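Local coordinates for protein putative pore-forming toxin (Bacteroides vulgatus ATCC 8482, PDB 3KOG) that is of unconfirmed function but may be a pore-forming toxin, probably exported and lipid-anchored as a bacterial lipoprotein, at residues Asp123-Tyr127 with His236-His240; Val193-Ile197 with Pro207-Phe211. Where two conformers were deposited one is given. Residues are numbered along the deposited sequence.

Interaction 1: residues Asp123-Tyr127 with His236-His240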
# COMPACT_ATOMS: atom_id res chain seq x y z
N ASP A 123 -13.61 19.07 -26.85
CA ASP A 123 -13.12 20.17 -26.03
C ASP A 123 -13.64 20.08 -24.59
O ASP A 123 -13.55 21.06 -23.85
CB ASP A 123 -13.48 21.53 -26.70
CG ASP A 123 -12.29 22.49 -26.76
OD1 ASP A 123 -11.67 22.76 -25.69
OD2 ASP A 123 -11.95 22.97 -27.88
N TYR A 124 -14.15 18.91 -24.18
CA TYR A 124 -14.76 18.73 -22.86
C TYR A 124 -14.20 17.49 -22.11
O TYR A 124 -14.05 16.41 -22.69
CB TYR A 124 -16.31 18.70 -22.98
CG TYR A 124 -16.85 19.98 -23.65
CD1 TYR A 124 -16.85 20.12 -25.04
CD2 TYR A 124 -17.31 21.06 -22.89
CE1 TYR A 124 -17.29 21.28 -25.66
CE2 TYR A 124 -17.77 22.24 -23.51
CZ TYR A 124 -17.75 22.34 -24.89
OH TYR A 124 -18.18 23.49 -25.54
N TRP A 125 -13.88 17.68 -20.84
CA TRP A 125 -13.47 16.56 -20.01
C TRP A 125 -14.69 15.95 -19.33
O TRP A 125 -15.74 16.58 -19.23
CB TRP A 125 -12.43 16.95 -18.96
CG TRP A 125 -12.93 17.84 -17.86
CD1 TRP A 125 -12.99 19.20 -17.88
CD2 TRP A 125 -13.43 17.43 -16.58
NE1 TRP A 125 -13.49 19.67 -16.68
CE2 TRP A 125 -13.77 18.60 -15.87
CE3 TRP A 125 -13.62 16.19 -15.98
CZ2 TRP A 125 -14.29 18.56 -14.59
CZ3 TRP A 125 -14.14 16.16 -14.69
CH2 TRP A 125 -14.46 17.34 -14.02
N TYR A 126 -14.52 14.74 -18.85
CA TYR A 126 -15.58 14.05 -18.18
C TYR A 126 -15.03 12.95 -17.28
O TYR A 126 -13.84 12.62 -17.33
CB TYR A 126 -16.61 13.55 -19.21
CG TYR A 126 -16.07 12.57 -20.19
CD1 TYR A 126 -16.03 11.22 -19.89
CD2 TYR A 126 -15.57 12.99 -21.44
CE1 TYR A 126 -15.52 10.29 -20.77
CE2 TYR A 126 -15.04 12.06 -22.35
CZ TYR A 126 -15.03 10.71 -22.00
OH TYR A 126 -14.53 9.74 -22.84
N TYR A 127 -15.91 12.43 -16.42
CA TYR A 127 -15.60 11.31 -15.55
C TYR A 127 -15.94 9.98 -16.22
O TYR A 127 -16.96 9.85 -16.89
CB TYR A 127 -16.38 11.41 -14.24
CG TYR A 127 -15.91 12.52 -13.32
CD1 TYR A 127 -14.63 12.50 -12.79
CD2 TYR A 127 -16.76 13.57 -12.98
CE1 TYR A 127 -14.19 13.50 -11.95
CE2 TYR A 127 -16.33 14.58 -12.13
CZ TYR A 127 -15.04 14.53 -11.62
OH TYR A 127 -14.61 15.52 -10.78
N HIS A 236 -8.41 20.45 -19.54
CA HIS A 236 -9.82 20.53 -19.15
C HIS A 236 -10.67 21.22 -20.19
O HIS A 236 -11.89 21.25 -20.05
CB HIS A 236 -9.97 21.21 -17.79
CG HIS A 236 -9.21 20.53 -16.70
ND1 HIS A 236 -7.86 20.73 -16.49
CD2 HIS A 236 -9.61 19.62 -15.77
CE1 HIS A 236 -7.47 19.98 -15.48
NE2 HIS A 236 -8.50 19.31 -15.02
N GLY A 237 -10.06 21.77 -21.24
CA GLY A 237 -10.82 22.26 -22.39
C GLY A 237 -11.77 23.38 -21.99
O GLY A 237 -11.44 24.20 -21.14
N HIS A 238 -12.96 23.40 -22.61
CA HIS A 238 -14.02 24.34 -22.21
C HIS A 238 -14.75 23.95 -20.92
O HIS A 238 -15.51 24.75 -20.39
CB HIS A 238 -15.06 24.52 -23.34
CG HIS A 238 -14.48 25.03 -24.62
ND1 HIS A 238 -15.13 24.92 -25.83
CD2 HIS A 238 -13.28 25.62 -24.89
CE1 HIS A 238 -14.38 25.44 -26.78
NE2 HIS A 238 -13.25 25.86 -26.24
N GLY A 239 -14.52 22.73 -20.39
CA GLY A 239 -15.07 22.33 -19.09
C GLY A 239 -15.67 20.93 -19.08
O GLY A 239 -15.42 20.13 -19.99
N HIS A 240 -16.50 20.66 -18.08
CA HIS A 240 -16.94 19.29 -17.77
C HIS A 240 -17.74 18.64 -18.91
O HIS A 240 -18.76 19.13 -19.35
CB HIS A 240 -17.76 19.29 -16.48
CG HIS A 240 -17.89 17.95 -15.83
ND1 HIS A 240 -18.11 17.81 -14.48
CD2 HIS A 240 -17.85 16.69 -16.33
CE1 HIS A 240 -18.19 16.53 -14.17
NE2 HIS A 240 -18.03 15.83 -15.28
O HOH W 1 -18.83 13.15 -16.48

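Interaction 2: residues Val193-Ile197 with Pro207-Phe211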
# COMPACT_ATOMS: atom_id res chain seq x y z
N VAL A 193 12.69 -8.45 4.73
CA VAL A 193 13.34 -9.36 5.67
C VAL A 193 13.12 -8.73 7.03
O VAL A 193 13.37 -7.54 7.21
CB VAL A 193 14.86 -9.50 5.40
CG1 VAL A 193 15.56 -10.26 6.54
CG2 VAL A 193 15.13 -10.11 3.99
N TYR A 194 12.62 -9.54 7.98
CA TYR A 194 12.35 -9.13 9.32
C TYR A 194 13.18 -9.95 10.29
O TYR A 194 13.40 -11.15 10.09
CB TYR A 194 10.87 -9.35 9.71
CG TYR A 194 9.87 -8.52 8.96
CD1 TYR A 194 9.42 -8.89 7.71
CD2 TYR A 194 9.44 -7.26 9.45
CE1 TYR A 194 8.50 -8.10 7.02
CE2 TYR A 194 8.56 -6.49 8.72
CZ TYR A 194 8.10 -6.92 7.52
OH TYR A 194 7.22 -6.13 6.78
N GLN A 195 13.57 -9.32 11.40
CA GLN A 195 14.03 -10.07 12.57
C GLN A 195 13.03 -9.88 13.70
O GLN A 195 12.42 -8.78 13.88
CB GLN A 195 15.39 -9.58 13.06
CG GLN A 195 16.53 -9.94 12.17
CD GLN A 195 17.85 -9.65 12.87
OE1 GLN A 195 18.04 -8.58 13.41
NE2 GLN A 195 18.73 -10.61 12.89
N ILE A 196 12.86 -10.95 14.46
CA ILE A 196 12.11 -10.90 15.69
C ILE A 196 13.15 -10.72 16.79
O ILE A 196 14.09 -11.49 16.87
CB ILE A 196 11.28 -12.15 15.90
CG1 ILE A 196 10.20 -12.19 14.80
CG2 ILE A 196 10.66 -12.13 17.33
CD1 ILE A 196 9.47 -13.48 14.68
N ILE A 197 12.98 -9.69 17.60
CA ILE A 197 13.99 -9.28 18.58
C ILE A 197 13.39 -9.16 19.98
O ILE A 197 12.27 -8.72 20.16
CB ILE A 197 14.65 -7.93 18.20
CG1 ILE A 197 15.25 -8.01 16.81
CG2 ILE A 197 15.75 -7.54 19.26
CD1 ILE A 197 15.64 -6.66 16.26
N PRO A 207 18.24 -10.84 18.59
CA PRO A 207 17.40 -11.41 17.53
C PRO A 207 17.23 -12.90 17.80
O PRO A 207 18.20 -13.58 18.09
CB PRO A 207 18.17 -11.15 16.24
CG PRO A 207 19.59 -10.77 16.66
CD PRO A 207 19.58 -10.42 18.11
N VAL A 208 15.99 -13.38 17.78
CA VAL A 208 15.66 -14.77 18.03
C VAL A 208 15.10 -15.49 16.80
O VAL A 208 14.85 -16.69 16.87
CB VAL A 208 14.63 -14.94 19.20
CG1 VAL A 208 15.19 -14.42 20.46
CG2 VAL A 208 13.28 -14.27 18.90
N ALA A 209 14.88 -14.77 15.69
CA ALA A 209 14.44 -15.39 14.44
C ALA A 209 14.49 -14.38 13.28
O ALA A 209 14.43 -13.16 13.49
CB ALA A 209 13.01 -15.91 14.63
N SER A 210 14.56 -14.91 12.05
CA SER A 210 14.52 -14.08 10.83
C SER A 210 13.56 -14.73 9.83
O SER A 210 13.54 -15.94 9.69
CB SER A 210 15.90 -13.98 10.20
OG SER A 210 15.82 -13.23 9.03
N PHE A 211 12.79 -13.92 9.15
CA PHE A 211 11.87 -14.44 8.13
C PHE A 211 11.72 -13.42 7.02
O PHE A 211 11.99 -12.20 7.22
CB PHE A 211 10.53 -14.85 8.74
CG PHE A 211 9.74 -13.70 9.35
CD1 PHE A 211 10.05 -13.25 10.61
CD2 PHE A 211 8.71 -13.14 8.67
CE1 PHE A 211 9.33 -12.20 11.20
CE2 PHE A 211 7.97 -12.11 9.23
CZ PHE A 211 8.29 -11.65 10.51

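Interaction 1: residues Asp123-Tyr127 with His236-His240
An indole held between two histidines of a His-Gly repeat is the striking feature here: Trp125 receives His236 on one face and His240 on the other. The two approaches differ in geometry. The His236 ring meets the five-membered ring of Trp125 edge-to-face (centroids 5.1 Å, planes at 86°), whereas the His240 ring stacks face-to-face on the six-membered ring (4.1 Å, 14°). His240 CA adds a CH-pi contact, 3.8 Å from the centroid of the five-membered ring. Tyr127 extends the aromatic cluster, its CE2 lying 3.4 Å from His240 CE1, and water 1 lies 3.0 Å from both Tyr127 N and His240 NE2.

Two backbone hydrogen bonds fix the tail alongside: His238 N to Asp123 O (2.7 Å) and Trp125 N to Gly239 O (3.0 Å). Residues His236-Gly239, which supply His238 N and Gly239 O to these bonds, form a type II' beta turn. Gly237 supplies its positive phi (61°), and an ideal CB there would lie 2.1 Å from Asp123 O. At Gly239 the backbone angles would jam a CB against the preceding carbonyl. His238 sits over Asp123, whose CB is 4.0 Å from the imidazole centroid, and makes an offset edge-to-face pair with Tyr124, the His238 edge toward the Tyr124 face (centroids 5.5 Å apart, planes at 88°); the bond from His238 ND1 to Tyr124 OH (3.4 Å) is weak.

Outside the pair, Trp125 also touches Gln174 and His236 touches Leu176. With no salt bridge between the segments, the chemistry is consistent with a surface tail held by aromatic packing and main-chain bonding, though Tyr124 and His238 also touch a crystal neighbour, with glycines making the sharp turn possible.

Interaction 2: residues Val193-Ile197 with Pro207-Phe211
The antiparallel beta hairpin formed by strands 179-198 and 207-225 begins its pairing here, close to the connecting loop. The short strand axes approach to 4.6 Å, with N-to-C directions at 150°. Tyr194 and Phe211 make a hydrogen-bonded pair: Tyr194 N to Phe211 O is 2.8 Å with a nearly linear angle of 177°, and Phe211 N to Tyr194 O is 3.0 Å. Next comes the non-hydrogen-bonded pair Gln195-Ser210, with CA atoms 4.4 Å apart and Gln195 CA 3.2 Å from Ala209 O in a CA-H...O contact.

The register is then interrupted by a classic beta bulge, in which Val208 and Ala209 both face Ile196. Ile196 N donates to Ala209 O (2.9 Å), while Val208 N donates to Ile196 O (2.8 Å), so one residue on strand 193-197 is matched by two on strand 207-211. The psi of -5° at Val208 marks the departure from extended geometry, and beyond it Ile197 and Pro207 form a non-hydrogen-bonded pair, CA atoms 4.2 Å apart.

Tyr194, Ile196, Ala209 and Phe211 point to one face of the sheet. There Phe211 receives Tyr194 CB over its ring (3.8 Å to the centroid) and Ile196 CG1 at its edge (3.7 Å to Phe211 CE1). Val208, whose CA-to-CB bond points sideways, meets Ile196 through CG2 to CG2 at 3.7 Å. Helix 150-158 packs against this apolar group: Ile156 touches Ile196 and Phe211, and Ile152 touches Val208. Strand 98-120 continues the sheet beyond strand 179-198 through backbone bonds such as Gln195 with Gln101.

Overall arrangement
The two contacts lie on opposite sides of the chain's centre in an elongated, strand-rich molecule, with centres 53 Å apart and nearest atoms about 35 Å apart, so they do not touch. Along the chain, interaction 2 is nested inside the loop closed by interaction 1: 123-127 comes first, then 193-197, 207-211 and finally 236-240. Both reach one mixed sheet, in which strand 126-143, entered from 123-127, pairs antiparallel with strand 207-225. Long strands thus span the distance between a local hairpin pairing, 10 residues apart in sequence, and a surface contact that brings the last modelled residues back across 109 positions.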